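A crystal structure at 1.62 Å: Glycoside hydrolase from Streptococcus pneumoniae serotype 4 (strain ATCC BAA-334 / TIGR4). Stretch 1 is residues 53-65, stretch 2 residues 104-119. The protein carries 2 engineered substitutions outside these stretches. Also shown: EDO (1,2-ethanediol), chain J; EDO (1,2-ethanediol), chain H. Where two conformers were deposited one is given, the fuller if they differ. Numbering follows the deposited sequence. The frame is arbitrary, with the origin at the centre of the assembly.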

# COMPACT_ATOMS: atom_id res chain seq x y z
N GLN A 53 31.82 -28.10 3.99
CA GLN A 53 30.67 -28.95 3.69
C GLN A 53 29.86 -28.40 2.52
O GLN A 53 28.73 -28.87 2.29
CB GLN A 53 29.77 -29.07 4.91
CG GLN A 53 30.39 -29.92 6.02
CD GLN A 53 29.67 -29.67 7.32
OE1 GLN A 53 28.62 -30.26 7.60
NE2 GLN A 53 30.20 -28.77 8.13
N LEU A 54 30.42 -27.45 1.75
CA LEU A 54 29.60 -26.76 0.75
C LEU A 54 29.05 -27.73 -0.30
O LEU A 54 29.76 -28.56 -0.85
CB LEU A 54 30.42 -25.65 0.10
CG LEU A 54 29.64 -24.67 -0.79
CD1 LEU A 54 30.32 -23.32 -0.75
CD2 LEU A 54 29.61 -25.17 -2.26
N ASP A 55 27.75 -27.59 -0.58
CA ASP A 55 27.09 -28.46 -1.54
C ASP A 55 26.20 -27.59 -2.42
O ASP A 55 25.04 -27.32 -2.06
CB ASP A 55 26.34 -29.57 -0.80
CG ASP A 55 25.82 -30.61 -1.77
OD1 ASP A 55 25.77 -30.32 -2.97
OD2 ASP A 55 25.54 -31.77 -1.33
N ALA A 56 26.79 -27.10 -3.54
CA ALA A 56 26.05 -26.21 -4.43
C ALA A 56 24.86 -26.91 -5.08
O ALA A 56 23.87 -26.24 -5.43
CB ALA A 56 26.98 -25.64 -5.50
N ARG A 57 24.97 -28.23 -5.28
CA ARG A 57 23.84 -28.96 -5.85
C ARG A 57 22.64 -28.90 -4.90
O ARG A 57 21.50 -28.84 -5.38
CB ARG A 57 24.23 -30.40 -6.24
CG ARG A 57 23.14 -31.12 -7.03
CD ARG A 57 23.56 -32.56 -7.32
NE ARG A 57 22.58 -33.24 -8.17
CZ ARG A 57 21.46 -33.83 -7.75
NH1 ARG A 57 21.15 -33.86 -6.46
NH2 ARG A 57 20.66 -34.41 -8.63
N GLU A 58 22.87 -28.92 -3.58
CA GLU A 58 21.77 -28.81 -2.63
C GLU A 58 21.14 -27.43 -2.70
O GLU A 58 19.93 -27.31 -2.53
CB GLU A 58 22.21 -29.10 -1.19
CG GLU A 58 22.34 -30.61 -0.98
CD GLU A 58 21.00 -31.30 -1.16
OE1 GLU A 58 20.16 -31.16 -0.24
OE2 GLU A 58 20.80 -31.95 -2.22
N TRP A 59 21.95 -26.38 -2.96
CA TRP A 59 21.36 -25.06 -3.09
C TRP A 59 20.40 -25.09 -4.28
O TRP A 59 19.25 -24.67 -4.17
CB TRP A 59 22.42 -23.98 -3.36
CG TRP A 59 23.53 -23.85 -2.35
CD1 TRP A 59 23.66 -24.46 -1.13
CD2 TRP A 59 24.68 -23.01 -2.53
NE1 TRP A 59 24.84 -24.05 -0.55
CE2 TRP A 59 25.48 -23.15 -1.38
CE3 TRP A 59 25.11 -22.13 -3.55
CZ2 TRP A 59 26.69 -22.47 -1.23
CZ3 TRP A 59 26.30 -21.44 -3.39
CH2 TRP A 59 27.09 -21.62 -2.25
N VAL A 60 20.90 -25.59 -5.42
CA VAL A 60 20.08 -25.58 -6.62
C VAL A 60 18.87 -26.51 -6.47
O VAL A 60 17.76 -26.12 -6.87
CB VAL A 60 20.92 -25.95 -7.86
CG1 VAL A 60 20.03 -26.10 -9.10
CG2 VAL A 60 22.04 -24.93 -8.08
N ARG A 61 19.06 -27.72 -5.91
CA ARG A 61 17.95 -28.67 -5.80
C ARG A 61 16.81 -28.06 -4.99
O ARG A 61 15.65 -28.11 -5.41
CB ARG A 61 18.42 -29.99 -5.16
CG ARG A 61 17.28 -31.00 -5.05
CD ARG A 61 17.75 -32.28 -4.35
NE ARG A 61 18.04 -32.09 -2.93
CZ ARG A 61 17.13 -32.06 -1.95
NH1 ARG A 61 15.83 -32.23 -2.23
NH2 ARG A 61 17.52 -31.86 -0.70
N VAL A 62 17.12 -27.48 -3.84
CA VAL A 62 16.10 -26.93 -2.96
C VAL A 62 15.41 -25.76 -3.66
O VAL A 62 14.19 -25.66 -3.66
CB VAL A 62 16.64 -26.55 -1.58
CG1 VAL A 62 15.67 -25.65 -0.82
CG2 VAL A 62 16.89 -27.82 -0.76
N LEU A 63 16.21 -24.89 -4.30
CA LEU A 63 15.57 -23.78 -5.02
C LEU A 63 14.66 -24.27 -6.15
O LEU A 63 13.58 -23.72 -6.35
CB LEU A 63 16.65 -22.82 -5.53
CG LEU A 63 17.44 -22.10 -4.44
CD1 LEU A 63 18.61 -21.32 -5.06
CD2 LEU A 63 16.52 -21.19 -3.62
N LYS A 64 15.09 -25.29 -6.90
CA LYS A 64 14.30 -25.82 -7.99
C LYS A 64 13.00 -26.39 -7.43
O LYS A 64 11.91 -26.10 -7.94
CB LYS A 64 15.05 -26.93 -8.73
CG LYS A 64 14.36 -27.48 -9.97
CD LYS A 64 14.39 -26.52 -11.15
CE LYS A 64 13.82 -27.13 -12.42
NZ LYS A 64 13.96 -26.26 -13.59
N GLU A 65 13.13 -27.19 -6.36
CA GLU A 65 11.97 -27.88 -5.80
C GLU A 65 10.99 -26.90 -5.18
O GLU A 65 9.81 -27.24 -5.03
CB GLU A 65 12.38 -28.93 -4.76
CG GLU A 65 13.07 -30.14 -5.39
CD GLU A 65 13.37 -31.21 -4.35
OE1 GLU A 65 12.87 -31.09 -3.19
OE2 GLU A 65 14.12 -32.16 -4.69
N ASP A 104 36.08 -23.48 -7.39
CA ASP A 104 35.47 -22.53 -8.30
C ASP A 104 33.97 -22.55 -8.02
O ASP A 104 33.29 -23.47 -8.46
CB ASP A 104 35.82 -22.88 -9.76
CG ASP A 104 35.22 -21.94 -10.78
OD1 ASP A 104 34.27 -21.20 -10.41
OD2 ASP A 104 35.68 -21.93 -11.94
N LEU A 105 33.47 -21.56 -7.27
CA LEU A 105 32.08 -21.63 -6.82
C LEU A 105 31.15 -21.39 -8.01
O LEU A 105 30.09 -21.99 -8.07
CB LEU A 105 31.84 -20.61 -5.70
CG LEU A 105 30.43 -20.64 -5.11
CD1 LEU A 105 30.11 -22.01 -4.48
CD2 LEU A 105 30.25 -19.50 -4.11
N LEU A 106 31.58 -20.54 -8.95
CA LEU A 106 30.75 -20.30 -10.13
C LEU A 106 30.59 -21.59 -10.93
O LEU A 106 29.49 -21.87 -11.41
CB LEU A 106 31.30 -19.12 -10.95
CG LEU A 106 30.51 -18.78 -12.21
CD1 LEU A 106 29.06 -18.44 -11.89
CD2 LEU A 106 31.16 -17.62 -12.94
N LEU A 107 31.67 -22.38 -11.04
CA LEU A 107 31.57 -23.66 -11.73
C LEU A 107 30.65 -24.62 -10.97
O LEU A 107 29.80 -25.26 -11.59
CB LEU A 107 32.97 -24.28 -11.86
CG LEU A 107 33.00 -25.61 -12.61
CD1 LEU A 107 32.58 -25.40 -14.06
CD2 LEU A 107 34.41 -26.19 -12.56
N GLU A 108 30.83 -24.75 -9.65
CA GLU A 108 30.03 -25.71 -8.88
C GLU A 108 28.54 -25.39 -9.01
O GLU A 108 27.73 -26.29 -9.26
CB GLU A 108 30.45 -25.80 -7.42
CG GLU A 108 31.89 -26.30 -7.29
CD GLU A 108 32.28 -26.70 -5.89
OE1 GLU A 108 31.44 -26.61 -4.97
OE2 GLU A 108 33.47 -27.09 -5.71
N VAL A 109 28.20 -24.09 -8.89
CA VAL A 109 26.79 -23.70 -9.02
C VAL A 109 26.31 -23.95 -10.44
O VAL A 109 25.18 -24.40 -10.62
CB VAL A 109 26.57 -22.24 -8.56
CG1 VAL A 109 25.11 -21.81 -8.80
CG2 VAL A 109 26.88 -22.09 -7.07
N SER A 110 27.14 -23.61 -11.44
CA SER A 110 26.77 -23.72 -12.84
C SER A 110 26.52 -25.17 -13.21
O SER A 110 25.58 -25.43 -13.96
CB SER A 110 27.85 -23.12 -13.73
OG SER A 110 27.90 -21.70 -13.56
N GLN A 111 27.33 -26.09 -12.68
CA GLN A 111 27.13 -27.51 -13.00
C GLN A 111 25.75 -27.96 -12.51
O GLN A 111 25.02 -28.63 -13.27
CB GLN A 111 28.19 -28.36 -12.31
CG GLN A 111 29.54 -28.23 -12.99
CD GLN A 111 30.65 -28.83 -12.18
OE1 GLN A 111 30.57 -28.97 -10.96
NE2 GLN A 111 31.73 -29.19 -12.87
N ALA A 112 25.44 -27.62 -11.25
CA ALA A 112 24.14 -27.95 -10.67
C ALA A 112 22.99 -27.26 -11.41
O ALA A 112 21.97 -27.86 -11.72
CB ALA A 112 24.15 -27.66 -9.19
N ALA A 113 23.12 -25.94 -11.68
CA ALA A 113 22.09 -25.26 -12.42
C ALA A 113 21.85 -25.91 -13.78
O ALA A 113 20.71 -25.99 -14.21
CB ALA A 113 22.48 -23.80 -12.63
N THR A 114 22.92 -26.33 -14.46
CA THR A 114 22.72 -26.96 -15.76
C THR A 114 21.91 -28.26 -15.60
O THR A 114 20.95 -28.51 -16.35
CB THR A 114 24.08 -27.17 -16.43
OG1 THR A 114 24.66 -25.86 -16.63
CG2 THR A 114 23.96 -27.89 -17.75
N GLU A 115 22.26 -29.04 -14.58
CA GLU A 115 21.57 -30.30 -14.33
C GLU A 115 20.07 -30.07 -14.10
O GLU A 115 19.22 -30.82 -14.62
CB GLU A 115 22.21 -31.00 -13.14
CG GLU A 115 21.53 -32.34 -12.84
CD GLU A 115 21.97 -33.05 -11.58
OE1 GLU A 115 22.90 -32.59 -10.90
OE2 GLU A 115 21.36 -34.11 -11.30
N PHE A 116 19.75 -29.01 -13.35
CA PHE A 116 18.38 -28.74 -12.93
C PHE A 116 17.65 -27.78 -13.88
O PHE A 116 16.49 -27.43 -13.62
CB PHE A 116 18.36 -28.22 -11.49
CG PHE A 116 18.49 -29.32 -10.47
CD1 PHE A 116 19.74 -29.77 -10.07
CD2 PHE A 116 17.36 -29.89 -9.90
CE1 PHE A 116 19.86 -30.80 -9.13
CE2 PHE A 116 17.48 -30.89 -8.94
CZ PHE A 116 18.73 -31.35 -8.58
N ASP A 117 18.33 -27.34 -14.96
CA ASP A 117 17.76 -26.34 -15.86
C ASP A 117 17.29 -25.13 -15.03
O ASP A 117 16.16 -24.65 -15.16
CB ASP A 117 16.61 -26.89 -16.71
CG ASP A 117 16.22 -25.97 -17.85
OD1 ASP A 117 17.06 -25.12 -18.24
OD2 ASP A 117 15.05 -26.06 -18.31
N MET A 118 18.19 -24.65 -14.18
CA MET A 118 18.00 -23.45 -13.37
C MET A 118 18.73 -22.31 -14.06
O MET A 118 19.94 -22.37 -14.25
CB MET A 118 18.62 -23.65 -11.98
CG MET A 118 18.58 -22.40 -11.11
SD MET A 118 16.97 -21.91 -10.55
CE MET A 118 16.67 -23.14 -9.28
N ASP A 119 17.98 -21.29 -14.53
CA ASP A 119 18.65 -20.16 -15.15
C ASP A 119 19.58 -19.47 -14.16
O ASP A 119 19.36 -19.53 -12.94
CB ASP A 119 17.64 -19.16 -15.72
CG ASP A 119 16.91 -19.71 -16.94
OD1 ASP A 119 17.33 -20.72 -17.54
OD2 ASP A 119 15.90 -19.12 -17.28
C1 EDO J . 31.65 -30.98 -0.40
O1 EDO J . 32.04 -29.75 0.14
C2 EDO J . 31.91 -31.98 0.62
O2 EDO J . 33.22 -31.78 1.08
C1 EDO H . 25.65 -30.15 8.64
O1 EDO H . 26.55 -29.02 8.60
C2 EDO H . 25.07 -30.36 9.98
O2 EDO H . 26.01 -30.35 11.04
O HOH W 1 29.32 -28.12 -4.42
O HOH W 2 12.88 -25.38 -15.82

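Two helices, one spanning 56-65 and one starting at Leu-105, run in the same general direction, their axes crossing at -38° and approaching to 8.4 Å. Each begins with an aspartate cap: Asp-55 OD1 accepts from Glu-58 N (3.3 Å) and Asp-104 OD1 from Leu-107 N (2.9 Å). The closest CA pair in the register is Arg-57 to Ala-112, CA to CA 4.9 Å; Ala-112 presents only a methyl group there, its CB 3.6 Å from Arg-57 CA. Ala-56 CB reaches Val-109 CG2 at 3.9 Å.

The contact buries 798 Å², Phe-116 giving the largest share. Knobs interlock in both directions. Val-60 sits among Val-109, Ala-112, Ala-113 and Phe-116, its CG2 3.6 Å from Ala-112 CB; purely alkyl groups suit this buried place. Phe-116 in turn fills the hole between Arg-57, Val-60, Arg-61 and Lys-64, with Arg-61 CA over its ring face, 4.1 Å from the centroid. Trp-59 extends the apolar seam to Leu-105.

Charge borders this packing. The extended Arg-57 pairs with Glu-115 through two bonds, NE to OE1 and NH2 to OE2, each 2.8 Å, while Phe-116 CZ covers one guanidinium face. At the Schellman turn, Lys-64 NZ weakly bonds Phe-116 O (2.8 Å) and Asp-117 O (3.1 Å). Buried Met-118 packs alongside, its CE 3.8 Å from Leu-63 CB. Water 1 bridges Ala-56 N and Glu-108 OE1.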